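Local atomic coordinates of putative hydrolase (Agrobacterium vitis, PDB entry 3LLC), a protein that probably acts as an alpha/beta-hydrolase-fold esterase, cleaving fatty acyl thioesters from proteins and possibly acyl-glucuronide esters. Residues 14-25 and 91-102. Sequence-based numbering, arbitrary orientation. Where two conformers were deposited one is given.
Sequences ITVGQGSDARSI and RWLEEALAVLDH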
ATOM      1  N   ILE A  14      -9.496  -3.948 -15.327  1.00 19.14           N
ATOM      2  CA  ILE A  14      -9.879  -2.532 -15.325  1.00 21.55           C
ATOM      3  C   ILE A  14      -8.885  -1.693 -16.125  1.00 21.21           C
ATOM      4  O   ILE A  14      -7.679  -1.717 -15.847  1.00 19.91           O
ATOM      5  CB  ILE A  14      -9.964  -1.997 -13.869  1.00 21.23           C
ATOM      6  CG1 ILE A  14     -11.055  -2.741 -13.076  1.00 30.12           C
ATOM      7  CG2 ILE A  14     -10.171  -0.449 -13.848  1.00 24.08           C
ATOM      8  CD1 ILE A  14     -10.546  -3.588 -11.925  1.00 30.04           C
ATOM      9  N   THR A  15      -9.380  -0.911 -17.079  1.00 16.77           N
ATOM     10  CA  THR A  15      -8.520  -0.024 -17.858  1.00 19.34           C
ATOM     11  C   THR A  15      -8.255   1.274 -17.080  1.00 22.71           C
ATOM     12  O   THR A  15      -9.184   1.903 -16.585  1.00 21.78           O
ATOM     13  CB  THR A  15      -9.133   0.299 -19.210  1.00 21.53           C
ATOM     14  OG1 THR A  15      -9.428  -0.923 -19.904  1.00 23.69           O
ATOM     15  CG2 THR A  15      -8.184   1.136 -20.075  1.00 22.11           C
ATOM     16  N   VAL A  16      -6.979   1.643 -16.965  1.00 20.85           N
ATOM     17  CA  VAL A  16      -6.545   2.842 -16.238  1.00 20.51           C
ATOM     18  C   VAL A  16      -5.700   3.684 -17.181  1.00 21.89           C
ATOM     19  O   VAL A  16      -4.821   3.166 -17.865  1.00 22.28           O
ATOM     20  CB  VAL A  16      -5.747   2.479 -14.970  1.00 20.95           C
ATOM     21  CG1 VAL A  16      -5.347   3.763 -14.172  1.00 19.87           C
ATOM     22  CG2 VAL A  16      -6.519   1.480 -14.068  1.00 15.71           C
ATOM     23  N   GLY A  17      -6.001   4.983 -17.283  1.00 22.40           N
ATOM     24  CA  GLY A  17      -5.226   5.889 -18.138  1.00 24.12           C
ATOM     25  C   GLY A  17      -5.723   5.995 -19.573  1.00 22.65           C
ATOM     26  O   GLY A  17      -6.624   5.248 -19.999  1.00 23.56           O
ATOM     27  N   GLN A  18      -5.106   6.904 -20.324  1.00 27.27           N
ATOM     28  CA  GLN A  18      -5.489   7.209 -21.731  1.00 29.17           C
ATOM     29  C   GLN A  18      -4.310   7.057 -22.688  1.00 27.79           C
ATOM     30  O   GLN A  18      -3.151   7.256 -22.302  1.00 28.95           O
ATOM     31  CB  GLN A  18      -5.979   8.666 -21.866  1.00 31.86           C
ATOM     32  CG  GLN A  18      -7.081   9.095 -20.904  1.00 38.81           C
ATOM     33  CD  GLN A  18      -8.457   8.631 -21.340  1.00 50.91           C
ATOM     34  OE1 GLN A  18      -8.974   9.062 -22.376  1.00 57.29           O
ATOM     35  NE2 GLN A  18      -9.064   7.753 -20.544  1.00 53.73           N
ATOM     36  N   GLY A  19      -4.613   6.749 -23.943  1.00 27.62           N
ATOM     37  CA  GLY A  19      -3.610   6.712 -25.006  1.00 27.85           C
ATOM     38  C   GLY A  19      -2.473   5.760 -24.704  1.00 29.34           C
ATOM     39  O   GLY A  19      -2.702   4.625 -24.275  1.00 27.67           O
ATOM     40  N   SER A  20      -1.245   6.221 -24.894  1.00 28.80           N
ATOM     41  CA  SER A  20      -0.073   5.364 -24.692  1.00 29.72           C
ATOM     42  C   SER A  20       0.235   5.123 -23.220  1.00 29.80           C
ATOM     43  O   SER A  20       1.089   4.300 -22.905  1.00 32.88           O
ATOM     44  CB  SER A  20       1.156   5.935 -25.416  1.00 30.54           C
ATOM     45  OG  SER A  20       1.618   7.097 -24.762  1.00 31.73           O
ATOM     46  N   ASP A  21      -0.442   5.838 -22.322  1.00 27.03           N
ATOM     47  CA  ASP A  21      -0.381   5.550 -20.893  1.00 28.73           C
ATOM     48  C   ASP A  21      -1.419   4.538 -20.393  1.00 24.66           C
ATOM     49  O   ASP A  21      -1.387   4.190 -19.214  1.00 29.20           O
ATOM     50  CB  ASP A  21      -0.506   6.854 -20.074  1.00 29.76           C
ATOM     51  CG  ASP A  21       0.683   7.799 -20.284  1.00 38.39           C
ATOM     52  OD1 ASP A  21       1.835   7.329 -20.356  1.00 44.35           O
ATOM     53  OD2 ASP A  21       0.460   9.020 -20.369  1.00 46.51           O
ATOM     54  N   ALA A  22      -2.336   4.092 -21.241  1.00 24.33           N
ATOM     55  CA  ALA A  22      -3.382   3.148 -20.808  1.00 24.35           C
ATOM     56  C   ALA A  22      -2.744   1.821 -20.387  1.00 25.95           C
ATOM     57  O   ALA A  22      -1.774   1.369 -20.993  1.00 29.52           O
ATOM     58  CB  ALA A  22      -4.414   2.931 -21.870  1.00 21.22           C
ATOM     59  N   ARG A  23      -3.252   1.228 -19.319  1.00 22.45           N
ATOM     60  CA  ARG A  23      -2.843  -0.111 -18.918  1.00 21.56           C
ATOM     61  C   ARG A  23      -4.013  -0.853 -18.279  1.00 21.52           C
ATOM     62  O   ARG A  23      -4.874  -0.244 -17.633  1.00 21.52           O
ATOM     63  CB  ARG A  23      -1.634  -0.056 -17.959  1.00 20.52           C
ATOM     64  CG  ARG A  23      -1.846   0.657 -16.621  1.00 23.62           C
ATOM     65  CD  ARG A  23      -1.316   2.033 -16.655  1.00 24.97           C
ATOM     66  NE  ARG A  23      -1.331   2.750 -15.381  1.00 24.24           N
ATOM     67  CZ  ARG A  23      -1.600   4.047 -15.276  1.00 22.29           C
ATOM     68  NH1 ARG A  23      -1.922   4.756 -16.367  1.00 23.82           N
ATOM     69  NH2 ARG A  23      -1.557   4.645 -14.095  1.00 20.90           N
ATOM     70  N   SER A  24      -4.026  -2.169 -18.449  1.00 17.43           N
ATOM     71  CA  SER A  24      -5.067  -3.017 -17.858  0.70 18.05           C
ATOM     72  C   SER A  24      -4.599  -3.589 -16.508  1.00 20.19           C
ATOM     73  O   SER A  24      -3.525  -4.213 -16.414  1.00 18.15           O
ATOM     74  CB  SER A  24      -5.462  -4.169 -18.797  0.70 14.43           C
ATOM     75  OG  SER A  24      -6.074  -3.756 -20.011  0.70 12.34           O
ATOM     76  N   ILE A  25      -5.413  -3.381 -15.467  1.00 16.70           N
ATOM     77  CA  ILE A  25      -5.136  -3.826 -14.108  1.00 16.64           C
ATOM     78  C   ILE A  25      -5.991  -5.061 -13.764  1.00 18.46           C
ATOM     79  O   ILE A  25      -7.236  -5.066 -13.919  1.00 17.95           O
ATOM     80  CB  ILE A  25      -5.403  -2.642 -13.090  1.00 15.98           C
ATOM     81  CG1 ILE A  25      -4.487  -1.467 -13.414  1.00 20.27           C
ATOM     82  CG2 ILE A  25      -5.304  -3.119 -11.620  1.00 16.24           C
ATOM     83  CD1 ILE A  25      -2.934  -1.789 -13.389  1.00 15.79           C
ATOM     84  N   ARG A  91       1.397   6.863 -10.626  1.00 19.89           N
ATOM     85  CA  ARG A  91       0.694   5.890 -11.482  1.00 20.84           C
ATOM     86  C   ARG A  91       0.034   4.765 -10.683  1.00 20.76           C
ATOM     87  O   ARG A  91      -1.092   4.330 -11.002  1.00 19.45           O
ATOM     88  CB  ARG A  91       1.634   5.289 -12.561  1.00 19.95           C
ATOM     89  CG  ARG A  91       1.843   6.236 -13.724  1.00 24.54           C
ATOM     90  CD  ARG A  91       2.970   5.831 -14.627  1.00 27.29           C
ATOM     91  NE  ARG A  91       2.866   4.511 -15.262  1.00 27.23           N
ATOM     92  CZ  ARG A  91       2.212   4.235 -16.395  1.00 31.95           C
ATOM     93  NH1 ARG A  91       1.495   5.159 -17.037  1.00 33.34           N
ATOM     94  NH2 ARG A  91       2.261   2.999 -16.889  1.00 32.82           N
ATOM     95  N   TRP A  92       0.722   4.291  -9.636  1.00 20.91           N
ATOM     96  CA  TRP A  92       0.210   3.195  -8.814  1.00 21.07           C
ATOM     97  C   TRP A  92      -0.950   3.669  -7.921  1.00 20.84           C
ATOM     98  O   TRP A  92      -1.920   2.941  -7.720  1.00 20.46           O
ATOM     99  CB  TRP A  92       1.352   2.558  -7.997  1.00 20.72           C
ATOM    100  CG  TRP A  92       2.344   1.799  -8.903  1.00 22.86           C
ATOM    101  CD1 TRP A  92       2.039   1.119 -10.037  1.00 20.27           C
ATOM    102  CD2 TRP A  92       3.776   1.625  -8.712  1.00 19.82           C
ATOM    103  NE1 TRP A  92       3.174   0.537 -10.584  1.00 23.00           N
ATOM    104  CE2 TRP A  92       4.245   0.824  -9.789  1.00 21.33           C
ATOM    105  CE3 TRP A  92       4.689   2.069  -7.758  1.00 21.72           C
ATOM    106  CZ2 TRP A  92       5.596   0.446  -9.919  1.00 22.94           C
ATOM    107  CZ3 TRP A  92       6.037   1.715  -7.901  1.00 21.21           C
ATOM    108  CH2 TRP A  92       6.472   0.926  -8.980  1.00 20.02           C
ATOM    109  N   LEU A  93      -0.888   4.921  -7.477  1.00 21.42           N
ATOM    110  CA  LEU A  93      -2.011   5.545  -6.789  1.00 19.49           C
ATOM    111  C   LEU A  93      -3.212   5.689  -7.727  1.00 19.81           C
ATOM    112  O   LEU A  93      -4.351   5.407  -7.320  1.00 21.23           O
ATOM    113  CB  LEU A  93      -1.602   6.926  -6.245  1.00 19.73           C
ATOM    114  CG  LEU A  93      -2.737   7.823  -5.707  1.00 20.81           C
ATOM    115  CD1 LEU A  93      -3.427   7.169  -4.454  1.00 20.89           C
ATOM    116  CD2 LEU A  93      -2.149   9.239  -5.325  1.00 21.11           C
ATOM    117  N   GLU A  94      -2.978   6.153  -8.954  1.00 19.14           N
ATOM    118  CA  GLU A  94      -4.029   6.302  -9.936  1.00 20.21           C
ATOM    119  C   GLU A  94      -4.773   4.973 -10.155  1.00 21.02           C
ATOM    120  O   GLU A  94      -6.006   4.931 -10.314  1.00 18.60           O
ATOM    121  CB  GLU A  94      -3.446   6.796 -11.263  1.00 21.00           C
ATOM    122  CG  GLU A  94      -4.486   7.063 -12.335  1.00 21.96           C
ATOM    123  CD  GLU A  94      -3.905   7.503 -13.687  1.00 27.17           C
ATOM    124  OE1 GLU A  94      -2.681   7.330 -13.948  1.00 26.42           O
ATOM    125  OE2 GLU A  94      -4.700   8.007 -14.510  1.00 31.54           O
ATOM    126  N   GLU A  95      -4.013   3.887 -10.161  1.00 19.69           N
ATOM    127  CA  GLU A  95      -4.595   2.544 -10.325  1.00 18.21           C
ATOM    128  C   GLU A  95      -5.466   2.135  -9.098  1.00 19.61           C
ATOM    129  O   GLU A  95      -6.582   1.623  -9.254  1.00 19.57           O
ATOM    130  CB  GLU A  95      -3.455   1.534 -10.577  1.00 19.50           C
ATOM    131  CG  GLU A  95      -2.768   1.740 -11.940  1.00 20.77           C
ATOM    132  CD  GLU A  95      -1.324   1.181 -12.020  1.00 21.23           C
ATOM    133  OE1 GLU A  95      -1.000   0.329 -11.166  1.00 22.53           O
ATOM    134  OE2 GLU A  95      -0.579   1.586 -12.958  1.00 20.05           O
ATOM    135  N   ALA A  96      -4.954   2.357  -7.895  1.00 21.10           N
ATOM    136  CA  ALA A  96      -5.684   2.070  -6.681  1.00 20.97           C
ATOM    137  C   ALA A  96      -7.022   2.822  -6.680  1.00 23.47           C
ATOM    138  O   ALA A  96      -8.068   2.219  -6.409  1.00 23.54           O
ATOM    139  CB  ALA A  96      -4.836   2.392  -5.400  1.00 21.24           C
ATOM    140  N   LEU A  97      -6.997   4.111  -7.014  1.00 21.49           N
ATOM    141  CA  LEU A  97      -8.225   4.908  -7.041  0.50 21.51           C
ATOM    142  C   LEU A  97      -9.192   4.403  -8.132  1.00 23.01           C
ATOM    143  O   LEU A  97     -10.421   4.356  -7.921  1.00 23.34           O
ATOM    144  CB  LEU A  97      -7.875   6.396  -7.216  0.50 22.81           C
ATOM    145  CG  LEU A  97      -8.994   7.440  -7.193  0.50 21.06           C
ATOM    146  CD1 LEU A  97      -9.852   7.262  -5.943  0.50 16.81           C
ATOM    147  CD2 LEU A  97      -8.423   8.872  -7.267  0.50 14.27           C
ATOM    148  N   ALA A  98      -8.664   4.040  -9.312  1.00 19.69           N
ATOM    149  CA  ALA A  98      -9.499   3.507 -10.385  1.00 19.69           C
ATOM    150  C   ALA A  98     -10.191   2.184  -9.999  1.00 17.46           C
ATOM    151  O   ALA A  98     -11.334   1.921 -10.385  1.00 17.87           O
ATOM    152  CB  ALA A  98      -8.693   3.334 -11.701  1.00 18.87           C
ATOM    153  N   VAL A  99      -9.478   1.340  -9.270  1.00 20.20           N
ATOM    154  CA  VAL A  99     -10.040   0.063  -8.839  1.00 20.89           C
ATOM    155  C   VAL A  99     -11.175   0.339  -7.831  1.00 21.54           C
ATOM    156  O   VAL A  99     -12.288  -0.195  -7.964  1.00 19.42           O
ATOM    157  CB  VAL A  99      -8.952  -0.829  -8.237  1.00 22.33           C
ATOM    158  CG1 VAL A  99      -9.598  -2.000  -7.455  1.00 24.58           C
ATOM    159  CG2 VAL A  99      -8.027  -1.322  -9.367  1.00 21.35           C
ATOM    160  N   LEU A 100     -10.917   1.229  -6.870  1.00 22.59           N
ATOM    161  CA  LEU A 100     -11.962   1.605  -5.917  0.50 23.96           C
ATOM    162  C   LEU A 100     -13.188   2.214  -6.614  1.00 25.42           C
ATOM    163  O   LEU A 100     -14.328   1.842  -6.284  1.00 27.21           O
ATOM    164  CB  LEU A 100     -11.408   2.522  -4.814  0.50 23.68           C
ATOM    165  CG  LEU A 100     -12.301   2.752  -3.592  0.50 21.87           C
ATOM    166  CD1 LEU A 100     -12.299   1.540  -2.669  0.50 26.39           C
ATOM    167  CD2 LEU A 100     -11.826   3.976  -2.861  0.50 22.54           C
ATOM    168  N   ASP A 101     -12.982   3.112  -7.586  1.00 24.81           N
ATOM    169  CA  ASP A 101     -14.088   3.737  -8.313  1.00 24.70           C
ATOM    170  C   ASP A 101     -14.848   2.774  -9.241  1.00 24.33           C
ATOM    171  O   ASP A 101     -16.013   3.024  -9.607  1.00 23.93           O
ATOM    172  CB  ASP A 101     -13.600   4.940  -9.129  1.00 27.45           C
ATOM    173  CG  ASP A 101     -13.103   6.117  -8.238  1.00 36.94           C
ATOM    174  OD1 ASP A 101     -13.367   6.121  -7.003  1.00 40.05           O
ATOM    175  OD2 ASP A 101     -12.449   7.044  -8.786  1.00 35.18           O
ATOM    176  N   HIS A 102     -14.204   1.672  -9.624  1.00 22.12           N
ATOM    177  CA  HIS A 102     -14.865   0.670 -10.470  1.00 22.37           C
ATOM    178  C   HIS A 102     -15.912  -0.108  -9.646  1.00 20.67           C
ATOM    179  O   HIS A 102     -16.988  -0.370 -10.120  1.00 21.64           O
ATOM    180  CB  HIS A 102     -13.825  -0.281 -11.072  1.00 20.54           C
ATOM    181  CG  HIS A 102     -14.388  -1.296 -12.027  1.00 24.76           C
ATOM    182  ND1 HIS A 102     -14.651  -1.009 -13.353  1.00 27.79           N
ATOM    183  CD2 HIS A 102     -14.723  -2.598 -11.852  1.00 24.37           C
ATOM    184  CE1 HIS A 102     -15.156  -2.082 -13.944  1.00 27.28           C
ATOM    185  NE2 HIS A 102     -15.191  -3.065 -13.062  1.00 26.53           N
TER
HETATM  186  O   HOH W   1       1.563   2.515 -19.675  1.00 41.80           O
HETATM  187  O   HOH W   2      -1.985   7.759 -16.543  1.00 28.76           O
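Arg23 reaches from the N-terminal beta hairpin of this alpha/beta hydrolase, at the edge of the central sheet, to helix 89-103 packed across it. Its guanidinium gathers the acceptors of the helix at its rim: Arg23 NE donates to Glu95 OE2 at 2.8 Å, nearly straight at 169°, while Arg23 NH2 serves both Glu94 OE1 (2.9 Å) and the backbone Arg91 O (3.1 Å); the two glutamate pairs are salt bridges. Arginine suits the place because one flat group can bond these helix oxygens in its own plane and still offer two faces. Val16 CG1 covers one face; on the other the guanidinium of Arg91 stacks, centres 4.0 Å apart, a pairing of like charges that the two glutamates probably make tolerable. Further along the helix the contact turns apolar. Val16 CG2 comes to 3.7 Å from Ala98 CB, the small residue letting the strand approach, Ile25 CG2 meets Val99 CG2, and Ile14 lays CG1 over the face of the His102 ring, which CG anti to the backbone N (chi1 -176°) places against it. In the second shell, Ser75 OG hydrogen-bonds Glu95 OE2, which probably helps hold that carboxylate. Back in the hairpin turn, Asp21 O accepts from Arg23 NH1 at 3.0 Å, 16° out of the guanidinium plane.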